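Local coordinates for protein DUF199/WhiA (Thermotoga maritima, PDB 3HYI) that probably binds DNA and takes part in cell division and chromosome segregation, joining a degenerate LAGLIDADG homing-endonuclease domain to a C-terminal helix-turn-helix domain, at residues S70-E75 against T92-E97; S30-F35 against R60-L65; F9-K14 against L53-A58. All blocks are in the same frame, centred on the assembly; numbering follows the deposited sequence.

Contact 1: residues S70-E75 against T92-E97; sequences SKPVSE and TAEYSE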
ATOM      1  N   SER A  70      21.118  -8.088 -33.132  1.00 24.23           N
ATOM      2  CA  SER A  70      21.095  -7.935 -34.594  1.00 24.68           C
ATOM      3  C   SER A  70      20.066  -8.861 -35.252  1.00 25.04           C
ATOM      4  O   SER A  70      20.357  -9.525 -36.252  1.00 25.07           O
ATOM      5  CB  SER A  70      22.489  -8.155 -35.201  1.00 24.72           C
ATOM      6  OG  SER A  70      23.448  -7.300 -34.605  1.00 24.92           O
ATOM      7  N   LYS A  71      18.864  -8.892 -34.680  1.00 25.41           N
ATOM      8  CA  LYS A  71      17.766  -9.701 -35.201  1.00 25.71           C
ATOM      9  C   LYS A  71      16.631  -8.790 -35.682  1.00 25.97           C
ATOM     10  O   LYS A  71      16.242  -7.861 -34.971  1.00 25.92           O
ATOM     11  CB  LYS A  71      17.257 -10.653 -34.122  1.00 25.80           C
ATOM     12  CG  LYS A  71      18.266 -11.720 -33.694  1.00 26.12           C
ATOM     13  CD  LYS A  71      18.285 -12.896 -34.652  1.00 26.80           C
ATOM     14  CE  LYS A  71      19.194 -14.016 -34.153  1.00 27.46           C
ATOM     15  NZ  LYS A  71      20.645 -13.685 -34.278  1.00 27.49           N
ATOM     16  N   PRO A  72      16.098  -9.048 -36.891  1.00 26.18           N
ATOM     17  CA  PRO A  72      15.047  -8.203 -37.453  1.00 26.38           C
ATOM     18  C   PRO A  72      13.673  -8.436 -36.829  1.00 26.57           C
ATOM     19  O   PRO A  72      13.297  -9.580 -36.565  1.00 26.70           O
ATOM     20  CB  PRO A  72      15.023  -8.619 -38.929  1.00 26.40           C
ATOM     21  CG  PRO A  72      15.448 -10.037 -38.915  1.00 26.27           C
ATOM     22  CD  PRO A  72      16.458 -10.148 -37.806  1.00 26.23           C
ATOM     23  N   VAL A  73      12.942  -7.350 -36.587  1.00 26.75           N
ATOM     24  CA  VAL A  73      11.520  -7.435 -36.279  1.00 26.83           C
ATOM     25  C   VAL A  73      10.770  -7.117 -37.572  1.00 26.81           C
ATOM     26  O   VAL A  73      11.062  -6.123 -38.241  1.00 26.95           O
ATOM     27  CB  VAL A  73      11.101  -6.493 -35.122  1.00 26.84           C
ATOM     28  CG1 VAL A  73      11.967  -6.747 -33.894  1.00 26.92           C
ATOM     29  CG2 VAL A  73      11.180  -5.039 -35.539  1.00 27.19           C
ATOM     30  N   SER A  74       9.824  -7.979 -37.929  1.00 26.82           N
ATOM     31  CA  SER A  74       9.172  -7.923 -39.238  1.00 26.79           C
ATOM     32  C   SER A  74       7.926  -7.034 -39.268  1.00 26.81           C
ATOM     33  O   SER A  74       7.619  -6.437 -40.300  1.00 26.88           O
ATOM     34  CB  SER A  74       8.808  -9.338 -39.697  1.00 26.77           C
ATOM     35  OG  SER A  74       8.172 -10.063 -38.657  1.00 26.69           O
ATOM     36  N   GLU A  75       7.213  -6.954 -38.147  1.00 26.85           N
ATOM     37  CA  GLU A  75       5.950  -6.220 -38.089  1.00 26.91           C
ATOM     38  C   GLU A  75       5.663  -5.658 -36.697  1.00 27.00           C
ATOM     39  O   GLU A  75       5.956  -6.294 -35.685  1.00 26.96           O
ATOM     40  CB  GLU A  75       4.795  -7.129 -38.531  1.00 26.86           C
ATOM     41  CG  GLU A  75       3.401  -6.528 -38.336  1.00 26.92           C
ATOM     42  CD  GLU A  75       2.304  -7.383 -38.934  1.00 26.87           C
ATOM     43  OE1 GLU A  75       1.721  -8.211 -38.199  1.00 26.54           O
ATOM     44  OE2 GLU A  75       2.032  -7.236 -40.145  1.00 27.15           O
ATOM     45  N   THR A  92       6.025  -8.820 -34.221  1.00 25.03           N
ATOM     46  CA  THR A  92       6.435 -10.087 -34.820  1.00 24.95           C
ATOM     47  C   THR A  92       7.925 -10.052 -35.130  1.00 24.92           C
ATOM     48  O   THR A  92       8.404  -9.155 -35.824  1.00 24.84           O
ATOM     49  CB  THR A  92       5.651 -10.385 -36.110  1.00 24.94           C
ATOM     50  OG1 THR A  92       4.249 -10.423 -35.819  1.00 24.96           O
ATOM     51  CG2 THR A  92       6.074 -11.724 -36.702  1.00 25.06           C
ATOM     52  N   ALA A  93       8.650 -11.035 -34.604  1.00 25.02           N
ATOM     53  CA  ALA A  93      10.094 -11.124 -34.782  1.00 25.14           C
ATOM     54  C   ALA A  93      10.489 -12.512 -35.263  1.00 25.29           C
ATOM     55  O   ALA A  93       9.713 -13.464 -35.163  1.00 25.11           O
ATOM     56  CB  ALA A  93      10.803 -10.798 -33.480  1.00 25.14           C
ATOM     57  N   GLU A  94      11.708 -12.611 -35.783  1.00 25.59           N
ATOM     58  CA  GLU A  94      12.232 -13.863 -36.311  1.00 25.75           C
ATOM     59  C   GLU A  94      12.661 -14.774 -35.167  1.00 25.66           C
ATOM     60  O   GLU A  94      13.301 -14.321 -34.216  1.00 25.64           O
ATOM     61  CB  GLU A  94      13.421 -13.581 -37.229  1.00 25.89           C
ATOM     62  CG  GLU A  94      13.816 -14.746 -38.126  1.00 26.55           C
ATOM     63  CD  GLU A  94      14.572 -14.297 -39.364  1.00 27.25           C
ATOM     64  OE1 GLU A  94      15.287 -13.273 -39.291  1.00 27.73           O
ATOM     65  OE2 GLU A  94      14.451 -14.968 -40.413  1.00 28.06           O
ATOM     66  N   TYR A  95      12.299 -16.052 -35.257  1.00 25.65           N
ATOM     67  CA  TYR A  95      12.709 -17.036 -34.261  1.00 25.67           C
ATOM     68  C   TYR A  95      14.146 -17.488 -34.510  1.00 25.71           C
ATOM     69  O   TYR A  95      14.553 -17.718 -35.653  1.00 25.70           O
ATOM     70  CB  TYR A  95      11.785 -18.259 -34.250  1.00 25.69           C
ATOM     71  CG  TYR A  95      12.273 -19.336 -33.304  1.00 25.78           C
ATOM     72  CD1 TYR A  95      12.177 -19.167 -31.925  1.00 25.78           C
ATOM     73  CD2 TYR A  95      12.866 -20.505 -33.783  1.00 25.82           C
ATOM     74  CE1 TYR A  95      12.634 -20.134 -31.048  1.00 25.68           C
ATOM     75  CE2 TYR A  95      13.330 -21.484 -32.909  1.00 25.99           C
ATOM     76  CZ  TYR A  95      13.209 -21.288 -31.540  1.00 25.81           C
ATOM     77  OH  TYR A  95      13.660 -22.239 -30.657  1.00 25.65           O
ATOM     78  N   SER A  96      14.898 -17.613 -33.423  1.00 25.79           N
ATOM     79  CA  SER A  96      16.246 -18.163 -33.450  1.00 25.84           C
ATOM     80  C   SER A  96      16.378 -19.168 -32.305  1.00 25.82           C
ATOM     81  O   SER A  96      15.936 -18.900 -31.187  1.00 25.66           O
ATOM     82  CB  SER A  96      17.273 -17.035 -33.307  1.00 25.83           C
ATOM     83  OG  SER A  96      18.586 -17.541 -33.159  1.00 26.11           O
ATOM     84  N   GLU A  97      16.983 -20.322 -32.583  1.00 25.92           N
ATOM     85  CA  GLU A  97      17.106 -21.390 -31.582  1.00 26.07           C
ATOM     86  C   GLU A  97      17.977 -20.963 -30.393  1.00 26.26           C
ATOM     87  O   GLU A  97      17.826 -21.481 -29.286  1.00 26.14           O
ATOM     88  CB  GLU A  97      17.660 -22.671 -32.215  1.00 26.06           C
ATOM     89  CG  GLU A  97      16.841 -23.172 -33.405  1.00 26.23           C
ATOM     90  CD  GLU A  97      17.188 -24.587 -33.830  1.00 26.10           C
ATOM     91  OE1 GLU A  97      18.257 -25.098 -33.432  1.00 26.14           O
ATOM     92  OE2 GLU A  97      16.382 -25.187 -34.571  1.00 26.02           O
TER
HETATM   93  O   HOH W   1       2.948  -8.213 -35.546  1.00 29.14           O

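Contact 2: residues S30-F35 against R60-L65; sequences SELLGF and RRLLNL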
ATOM      1  N   SER A  30      18.372 -13.954 -21.872  1.00 20.87           N
ATOM      2  CA  SER A  30      17.610 -14.287 -20.670  1.00 20.62           C
ATOM      3  C   SER A  30      16.431 -13.332 -20.490  1.00 20.66           C
ATOM      4  O   SER A  30      15.317 -13.764 -20.183  1.00 20.58           O
ATOM      5  CB  SER A  30      18.511 -14.263 -19.430  1.00 20.62           C
ATOM      6  OG  SER A  30      17.812 -14.700 -18.278  1.00 19.99           O
ATOM      7  N   GLU A  31      16.669 -12.038 -20.687  1.00 20.68           N
ATOM      8  CA  GLU A  31      15.583 -11.053 -20.616  1.00 20.85           C
ATOM      9  C   GLU A  31      14.563 -11.245 -21.737  1.00 20.70           C
ATOM     10  O   GLU A  31      13.363 -11.087 -21.512  1.00 20.88           O
ATOM     11  CB  GLU A  31      16.119  -9.621 -20.643  1.00 20.84           C
ATOM     12  CG  GLU A  31      15.014  -8.570 -20.557  1.00 21.49           C
ATOM     13  CD  GLU A  31      15.536  -7.158 -20.483  1.00 22.11           C
ATOM     14  OE1 GLU A  31      14.713  -6.228 -20.597  1.00 22.59           O
ATOM     15  OE2 GLU A  31      16.759  -6.971 -20.319  1.00 22.34           O
ATOM     16  N   LEU A  32      15.041 -11.572 -22.935  1.00 20.58           N
ATOM     17  CA  LEU A  32      14.160 -11.874 -24.065  1.00 20.59           C
ATOM     18  C   LEU A  32      13.281 -13.085 -23.756  1.00 20.67           C
ATOM     19  O   LEU A  32      12.090 -13.080 -24.053  1.00 20.53           O
ATOM     20  CB  LEU A  32      14.975 -12.127 -25.335  1.00 20.53           C
ATOM     21  CG  LEU A  32      14.180 -12.373 -26.624  1.00 20.97           C
ATOM     22  CD1 LEU A  32      13.358 -11.143 -27.006  1.00 20.88           C
ATOM     23  CD2 LEU A  32      15.111 -12.779 -27.760  1.00 20.82           C
ATOM     24  N   LEU A  33      13.872 -14.111 -23.147  1.00 20.89           N
ATOM     25  CA  LEU A  33      13.127 -15.300 -22.733  1.00 20.99           C
ATOM     26  C   LEU A  33      11.998 -14.926 -21.774  1.00 21.13           C
ATOM     27  O   LEU A  33      10.917 -15.512 -21.830  1.00 21.03           O
ATOM     28  CB  LEU A  33      14.058 -16.326 -22.077  1.00 21.05           C
ATOM     29  CG  LEU A  33      13.442 -17.698 -21.781  1.00 21.38           C
ATOM     30  CD1 LEU A  33      13.164 -18.454 -23.079  1.00 21.78           C
ATOM     31  CD2 LEU A  33      14.348 -18.508 -20.862  1.00 21.67           C
ATOM     32  N   GLY A  34      12.255 -13.947 -20.906  1.00 21.30           N
ATOM     33  CA  GLY A  34      11.231 -13.389 -20.027  1.00 21.40           C
ATOM     34  C   GLY A  34      10.057 -12.824 -20.807  1.00 21.52           C
ATOM     35  O   GLY A  34       8.903 -13.090 -20.478  1.00 21.51           O
ATOM     36  N   PHE A  35      10.363 -12.039 -21.838  1.00 21.75           N
ATOM     37  CA  PHE A  35       9.352 -11.541 -22.779  1.00 21.74           C
ATOM     38  C   PHE A  35       8.625 -12.695 -23.467  1.00 22.11           C
ATOM     39  O   PHE A  35       7.395 -12.696 -23.557  1.00 22.18           O
ATOM     40  CB  PHE A  35       9.996 -10.655 -23.856  1.00 21.55           C
ATOM     41  CG  PHE A  35      10.147  -9.208 -23.466  1.00 21.19           C
ATOM     42  CD1 PHE A  35       9.171  -8.280 -23.810  1.00 20.58           C
ATOM     43  CD2 PHE A  35      11.281  -8.765 -22.799  1.00 20.77           C
ATOM     44  CE1 PHE A  35       9.311  -6.934 -23.470  1.00 20.83           C
ATOM     45  CE2 PHE A  35      11.430  -7.421 -22.456  1.00 20.84           C
ATOM     46  CZ  PHE A  35      10.442  -6.505 -22.794  1.00 20.57           C
ATOM     47  N   ARG A  60       9.492  -0.902 -26.536  1.00 20.69           N
ATOM     48  CA  ARG A  60      10.778  -0.268 -26.829  1.00 20.88           C
ATOM     49  C   ARG A  60      11.968  -1.069 -26.302  1.00 20.94           C
ATOM     50  O   ARG A  60      13.014  -1.122 -26.946  1.00 20.98           O
ATOM     51  CB  ARG A  60      10.821   1.141 -26.246  1.00 20.82           C
ATOM     52  CG  ARG A  60       9.924   2.119 -26.970  1.00 21.29           C
ATOM     53  CD  ARG A  60      10.297   3.550 -26.641  1.00 21.60           C
ATOM     54  NE  ARG A  60       9.636   4.480 -27.549  1.00 21.88           N
ATOM     55  CZ  ARG A  60       8.439   5.027 -27.355  1.00 21.25           C
ATOM     56  NH1 ARG A  60       7.730   4.758 -26.266  1.00 21.68           N
ATOM     57  NH2 ARG A  60       7.950   5.856 -28.267  1.00 20.69           N
ATOM     58  N   ARG A  61      11.809  -1.674 -25.129  1.00 20.97           N
ATOM     59  CA  ARG A  61      12.839  -2.546 -24.577  1.00 21.18           C
ATOM     60  C   ARG A  61      13.047  -3.771 -25.460  1.00 21.26           C
ATOM     61  O   ARG A  61      14.185  -4.166 -25.714  1.00 21.56           O
ATOM     62  CB  ARG A  61      12.476  -2.988 -23.156  1.00 21.09           C
ATOM     63  CG  ARG A  61      13.560  -3.798 -22.458  1.00 21.22           C
ATOM     64  CD  ARG A  61      14.799  -2.961 -22.216  1.00 21.43           C
ATOM     65  NE  ARG A  61      15.836  -3.696 -21.499  1.00 21.49           N
ATOM     66  CZ  ARG A  61      17.073  -3.258 -21.297  1.00 21.10           C
ATOM     67  NH1 ARG A  61      17.449  -2.074 -21.766  1.00 21.57           N
ATOM     68  NH2 ARG A  61      17.940  -4.013 -20.635  1.00 20.71           N
ATOM     69  N   LEU A  62      11.947  -4.366 -25.914  1.00 21.30           N
ATOM     70  CA  LEU A  62      12.007  -5.526 -26.802  1.00 21.42           C
ATOM     71  C   LEU A  62      12.757  -5.191 -28.084  1.00 21.48           C
ATOM     72  O   LEU A  62      13.554  -5.997 -28.566  1.00 21.62           O
ATOM     73  CB  LEU A  62      10.597  -6.023 -27.138  1.00 21.47           C
ATOM     74  CG  LEU A  62      10.489  -7.280 -28.006  1.00 21.33           C
ATOM     75  CD1 LEU A  62      11.147  -8.473 -27.324  1.00 21.47           C
ATOM     76  CD2 LEU A  62       9.033  -7.583 -28.350  1.00 21.07           C
ATOM     77  N   LEU A  63      12.501  -4.006 -28.633  1.00 21.42           N
ATOM     78  CA  LEU A  63      13.193  -3.562 -29.840  1.00 21.44           C
ATOM     79  C   LEU A  63      14.683  -3.365 -29.585  1.00 21.48           C
ATOM     80  O   LEU A  63      15.509  -3.705 -30.434  1.00 21.46           O
ATOM     81  CB  LEU A  63      12.576  -2.272 -30.395  1.00 21.33           C
ATOM     82  CG  LEU A  63      11.165  -2.363 -30.987  1.00 21.27           C
ATOM     83  CD1 LEU A  63      10.763  -1.013 -31.588  1.00 21.39           C
ATOM     84  CD2 LEU A  63      11.049  -3.465 -32.028  1.00 20.61           C
ATOM     85  N   ASN A  64      15.025  -2.824 -28.418  1.00 21.61           N
ATOM     86  CA  ASN A  64      16.431  -2.633 -28.053  1.00 21.80           C
ATOM     87  C   ASN A  64      17.183  -3.955 -27.854  1.00 22.06           C
ATOM     88  O   ASN A  64      18.369  -4.050 -28.177  1.00 22.29           O
ATOM     89  CB  ASN A  64      16.554  -1.766 -26.799  1.00 21.67           C
ATOM     90  CG  ASN A  64      16.110  -0.323 -27.029  1.00 21.22           C
ATOM     91  OD1 ASN A  64      15.958   0.127 -28.164  1.00 20.10           O
ATOM     92  ND2 ASN A  64      15.910   0.409 -25.936  1.00 19.67           N
ATOM     93  N   LEU A  65      16.498  -4.964 -27.321  1.00 22.23           N
ATOM     94  CA  LEU A  65      17.083  -6.301 -27.161  1.00 22.48           C
ATOM     95  C   LEU A  65      17.364  -6.949 -28.512  1.00 22.50           C
ATOM     96  O   LEU A  65      18.438  -7.512 -28.729  1.00 22.56           O
ATOM     97  CB  LEU A  65      16.154  -7.206 -26.338  1.00 22.52           C
ATOM     98  CG  LEU A  65      16.351  -7.279 -24.817  1.00 22.71           C
ATOM     99  CD1 LEU A  65      17.081  -6.077 -24.274  1.00 23.15           C
ATOM    100  CD2 LEU A  65      14.999  -7.433 -24.131  1.00 22.15           C
TER

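Contact 3: residues F9-K14 against L53-A58; sequences FSEEIK and LHSFAA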
ATOM      1  N   PHE A   9       1.409   4.803 -12.754  1.00 25.48           N
ATOM      2  CA  PHE A   9       2.606   4.627 -11.951  1.00 25.28           C
ATOM      3  C   PHE A   9       3.461   3.475 -12.475  1.00 25.07           C
ATOM      4  O   PHE A   9       4.691   3.541 -12.475  1.00 24.93           O
ATOM      5  CB  PHE A   9       2.189   4.337 -10.516  1.00 25.21           C
ATOM      6  CG  PHE A   9       3.327   4.281  -9.563  1.00 25.17           C
ATOM      7  CD1 PHE A   9       3.789   5.438  -8.959  1.00 25.28           C
ATOM      8  CD2 PHE A   9       3.936   3.075  -9.262  1.00 24.91           C
ATOM      9  CE1 PHE A   9       4.842   5.395  -8.073  1.00 25.25           C
ATOM     10  CE2 PHE A   9       4.986   3.023  -8.376  1.00 25.04           C
ATOM     11  CZ  PHE A   9       5.444   4.184  -7.780  1.00 25.25           C
ATOM     12  N   SER A  10       2.778   2.420 -12.906  1.00 24.85           N
ATOM     13  CA  SER A  10       3.411   1.216 -13.429  1.00 24.67           C
ATOM     14  C   SER A  10       4.230   1.491 -14.685  1.00 24.53           C
ATOM     15  O   SER A  10       5.369   1.042 -14.794  1.00 24.08           O
ATOM     16  CB  SER A  10       2.340   0.169 -13.745  1.00 24.66           C
ATOM     17  OG  SER A  10       2.910  -1.121 -13.872  1.00 24.60           O
ATOM     18  N   GLU A  11       3.641   2.215 -15.635  1.00 24.58           N
ATOM     19  CA  GLU A  11       4.337   2.563 -16.877  1.00 24.63           C
ATOM     20  C   GLU A  11       5.529   3.485 -16.612  1.00 24.46           C
ATOM     21  O   GLU A  11       6.535   3.404 -17.310  1.00 24.40           O
ATOM     22  CB  GLU A  11       3.371   3.208 -17.879  1.00 24.75           C
ATOM     23  CG  GLU A  11       3.959   3.496 -19.280  1.00 24.95           C
ATOM     24  CD  GLU A  11       4.349   2.247 -20.068  1.00 25.41           C
ATOM     25  OE1 GLU A  11       4.055   1.116 -19.624  1.00 25.63           O
ATOM     26  OE2 GLU A  11       4.949   2.406 -21.153  1.00 25.30           O
ATOM     27  N   GLU A  12       5.413   4.352 -15.606  1.00 24.29           N
ATOM     28  CA  GLU A  12       6.528   5.214 -15.196  1.00 24.15           C
ATOM     29  C   GLU A  12       7.731   4.407 -14.701  1.00 23.86           C
ATOM     30  O   GLU A  12       8.877   4.755 -14.987  1.00 23.70           O
ATOM     31  CB  GLU A  12       6.083   6.203 -14.116  1.00 24.19           C
ATOM     32  CG  GLU A  12       5.274   7.364 -14.649  1.00 24.57           C
ATOM     33  CD  GLU A  12       4.904   8.354 -13.564  1.00 25.10           C
ATOM     34  OE1 GLU A  12       5.278   9.536 -13.691  1.00 25.69           O
ATOM     35  OE2 GLU A  12       4.252   7.950 -12.577  1.00 25.44           O
ATOM     36  N   ILE A  13       7.460   3.338 -13.956  1.00 23.63           N
ATOM     37  CA  ILE A  13       8.499   2.388 -13.553  1.00 23.52           C
ATOM     38  C   ILE A  13       9.116   1.717 -14.777  1.00 23.32           C
ATOM     39  O   ILE A  13      10.335   1.617 -14.887  1.00 23.34           O
ATOM     40  CB  ILE A  13       7.935   1.302 -12.607  1.00 23.63           C
ATOM     41  CG1 ILE A  13       7.583   1.908 -11.248  1.00 23.94           C
ATOM     42  CG2 ILE A  13       8.935   0.164 -12.412  1.00 23.71           C
ATOM     43  CD1 ILE A  13       6.456   1.188 -10.570  1.00 24.22           C
ATOM     44  N   LYS A  14       8.271   1.264 -15.697  1.00 23.17           N
ATOM     45  CA  LYS A  14       8.739   0.570 -16.899  1.00 23.02           C
ATOM     46  C   LYS A  14       9.567   1.458 -17.838  1.00 23.15           C
ATOM     47  O   LYS A  14      10.458   0.963 -18.526  1.00 22.91           O
ATOM     48  CB  LYS A  14       7.558  -0.064 -17.643  1.00 22.87           C
ATOM     49  CG  LYS A  14       6.966  -1.236 -16.887  1.00 22.27           C
ATOM     50  CD  LYS A  14       5.831  -1.902 -17.629  1.00 21.49           C
ATOM     51  CE  LYS A  14       5.257  -3.041 -16.802  1.00 20.62           C
ATOM     52  NZ  LYS A  14       4.344  -3.911 -17.580  1.00 19.64           N
ATOM     53  N   LEU A  53       1.925  -6.942 -26.382  1.00 23.45           N
ATOM     54  CA  LEU A  53       2.381  -6.048 -25.316  1.00 23.30           C
ATOM     55  C   LEU A  53       1.439  -4.864 -25.116  1.00 23.02           C
ATOM     56  O   LEU A  53       1.077  -4.185 -26.073  1.00 23.26           O
ATOM     57  CB  LEU A  53       3.786  -5.529 -25.631  1.00 23.37           C
ATOM     58  CG  LEU A  53       4.897  -6.575 -25.783  1.00 23.71           C
ATOM     59  CD1 LEU A  53       6.192  -5.907 -26.225  1.00 23.89           C
ATOM     60  CD2 LEU A  53       5.114  -7.358 -24.486  1.00 23.79           C
ATOM     61  N   HIS A  54       1.058  -4.616 -23.865  1.00 22.63           N
ATOM     62  CA  HIS A  54       0.205  -3.477 -23.519  1.00 22.40           C
ATOM     63  C   HIS A  54       1.013  -2.255 -23.081  1.00 22.05           C
ATOM     64  O   HIS A  54       0.444  -1.194 -22.825  1.00 22.10           O
ATOM     65  CB  HIS A  54      -0.787  -3.878 -22.429  1.00 22.29           C
ATOM     66  CG  HIS A  54      -1.742  -4.947 -22.857  1.00 22.36           C
ATOM     67  ND1 HIS A  54      -1.401  -6.282 -22.873  1.00 22.06           N
ATOM     68  CD2 HIS A  54      -3.018  -4.879 -23.303  1.00 22.05           C
ATOM     69  CE1 HIS A  54      -2.429  -6.992 -23.301  1.00 22.35           C
ATOM     70  NE2 HIS A  54      -3.424  -6.166 -23.567  1.00 22.19           N
ATOM     71  N   SER A  55       2.334  -2.403 -23.012  1.00 21.59           N
ATOM     72  CA  SER A  55       3.223  -1.325 -22.588  1.00 21.24           C
ATOM     73  C   SER A  55       4.107  -0.858 -23.743  1.00 20.95           C
ATOM     74  O   SER A  55       4.687  -1.677 -24.457  1.00 20.87           O
ATOM     75  CB  SER A  55       4.093  -1.807 -21.430  1.00 21.17           C
ATOM     76  OG  SER A  55       5.038  -0.824 -21.050  1.00 21.25           O
ATOM     77  N   PHE A  56       4.201   0.457 -23.921  1.00 20.59           N
ATOM     78  CA  PHE A  56       5.122   1.044 -24.898  1.00 20.45           C
ATOM     79  C   PHE A  56       6.565   0.969 -24.411  1.00 20.23           C
ATOM     80  O   PHE A  56       7.480   0.797 -25.213  1.00 20.18           O
ATOM     81  CB  PHE A  56       4.752   2.495 -25.211  1.00 20.41           C
ATOM     82  CG  PHE A  56       3.530   2.629 -26.070  1.00 20.67           C
ATOM     83  CD1 PHE A  56       2.319   3.048 -25.528  1.00 20.48           C
ATOM     84  CD2 PHE A  56       3.585   2.323 -27.423  1.00 20.35           C
ATOM     85  CE1 PHE A  56       1.193   3.167 -26.323  1.00 20.29           C
ATOM     86  CE2 PHE A  56       2.460   2.437 -28.220  1.00 20.30           C
ATOM     87  CZ  PHE A  56       1.263   2.857 -27.671  1.00 20.25           C
ATOM     88  N   ALA A  57       6.767   1.111 -23.102  1.00 20.02           N
ATOM     89  CA  ALA A  57       8.091   0.929 -22.505  1.00 19.94           C
ATOM     90  C   ALA A  57       8.598  -0.489 -22.775  1.00 19.88           C
ATOM     91  O   ALA A  57       9.746  -0.677 -23.177  1.00 19.73           O
ATOM     92  CB  ALA A  57       8.047   1.199 -21.010  1.00 19.87           C
ATOM     93  N   ALA A  58       7.730  -1.475 -22.558  1.00 19.88           N
ATOM     94  CA  ALA A  58       8.048  -2.877 -22.848  1.00 19.99           C
ATOM     95  C   ALA A  58       8.356  -3.103 -24.331  1.00 19.98           C
ATOM     96  O   ALA A  58       9.291  -3.823 -24.666  1.00 19.87           O
ATOM     97  CB  ALA A  58       6.909  -3.784 -22.405  1.00 19.87           C
TER

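Contact 1: residues S70-E75 against T92-E97
T92 stands opposite two residues, S74 and E75, and its carbonyl oxygen shows how a classic beta bulge gathers donors on one acceptor. S74 N reaches T92 O at 2.8 Å, tilted only modestly from the carbonyl plane, while S74 OG reaches the same T92 O at 3.0 Å from above that plane. The hydroxyl can do so because chi1 of 47° sets OG between its own backbone N and carbonyl carbon. E75 N adds a weak third bond to T92 O. In return, T92 N donates to E75 O at 2.9 Å and nearly straight, with an N-H...O angle of 168°. A water joins the side chains next to this pair, donating to E75 OE1 and lying 2.6 Å from T92 OG1. Before the bulge, V73 and A93 form a non-hydrogen-bonded antiparallel pair whose side chains face M66 of helix 56-68. P72 CG lies 3.3 Å from E94 OE1, an oxygen also hydrogen-bonded to a bound glycerol; K71 CE rests on S96 CB, and S96 OG is hydrogen-bonded to S98 OG. The hairpin of strands 73-79 and 88-94 is therefore held here by main-chain hydrogen bonds, supplemented by one serine hydroxyl and a bridging water.

Contact 2: residues S30-F35 against R60-L65
E31 CG stands anti to its backbone N (chi1 -179°) and the chain beyond it is extended, which carries the carboxylate straight across to R61. The arginine has its CG anti to N as well, but chi2 of 65° bends the chain at CD, and the guanidinium is presented side-on. Two bonds result, one to each carboxylate oxygen: R61 NE donates to E31 OE1 at 2.9 Å, and R61 NH2 to E31 OE2 at 3.2 Å. OE2 is met on its syn lone pair; OE1 is met on the syn side, somewhat out of the carboxylate plane. The two flat groups are nearly coplanar, a geometry that restrains rotation of both. E31 OE2 also forms a salt bridge with R116 of helix 108-122, and R61 NH1 donates to the carbonyls of V18 and V20, so both charged groups have further partners and the carboxylate would be expected to stay ionised.

Helices 25-39 and 56-68 each precede a beta hairpin in the N-terminal LAGLIDADG-like unit, an alpha-beta-beta-alpha-beta-beta arrangement in which the helices pack on the antiparallel sheet. Their short segments here run at 138° to one another, with axes 10.5 Å apart. Helix 25-39 probably corresponds to the LAGLIDADG helix and also packs on helix 108-122.

Beside the ion pair the interface turns apolar. L65 CD2 packs 3.7 Å from E31 CD, and L65 CD1 lies over one face of the R61 guanidinium. The ring of F35 receives L62 over one face, with L62 CB 4.0 Å from F35 CE1, while R61 CB and L65 CD2 approach it obliquely. L32 and L62 meet through their CD1 methyls at 3.5 Å, and F51 of strand 48-53 touches L32, F35 and L62 from the sheet.

Contact 3: residues F9-K14 against L53-A58
The carboxylate of E11 reaches the start of helix 56-68, where S55 and A57 take one oxygen each. CG is anti to the backbone N and chi2 of 65° then bends the chain, placing CD beside the serine and the first turn of the helix. S55 OG donates to E11 OE1 at 2.6 Å, a short bond that uses the syn lone pair. A57 N donates to E11 OE2 at 3.0 Å, again on the syn side, with an N-H...O angle of 157°. With both oxygens gripped, the carboxylate is held in place.

S55, in the turn joining strand 48-53 to helix 56-68 of the LAGLIDADG-like unit, is the N-cap, and its hydroxyl works in two directions. OG, anti to the backbone N at chi1 176°, accepts from A58 N at 3.2 Å in the capping bond while giving its own proton to E11. The glutamate thus backs the cap and also binds one N-H of the first turn directly. A negative group at this end would suit the helix dipole, which probably favours the ionised form of E11.

K14, about one turn further along helix 9-16, meets the same region through its CB, which lies 3.6 Å from A57 CB. The methyl of A57 is also 3.5 Å from K14 O, and the CA atoms of K14 and A57 are 5.7 Å apart. From there the lysine chain runs extended past the serine, with K14 CD 3.7 Å from S55 OG. Its NZ goes on to the carbonyls of L120 and G123 and makes a cation-pi contact with F119. Helix 9-16 thus contacts both the beginning of helix 56-68 and the end of helix 108-122, which also meet each other through A58 and L120, while S10 and I13 touch strand 123-125.

Helix 56-68 takes part in successive contacts, entering contact 3 with its first turn and contact 2 with its middle, then leading into strand 73-79 of contact 1. Contacts 2 and 3, with centres about 13 Å apart, touch directly, F35 CE1 lying 3.3 Å from A58 O and L62 CD2 3.9 Å from L53 CD1. Contacts 1 and 2, about 12 Å apart between centres, meet through V73 CG2 and L63 CD2 at 3.9 Å. Contacts 1 and 3 do not touch, their nearest atoms being about 9 Å apart. Glycerol, probably from crystallisation, lies about 3 Å from the side chain of E94 in contact 1 and about 4 Å from that of E11 in contact 3.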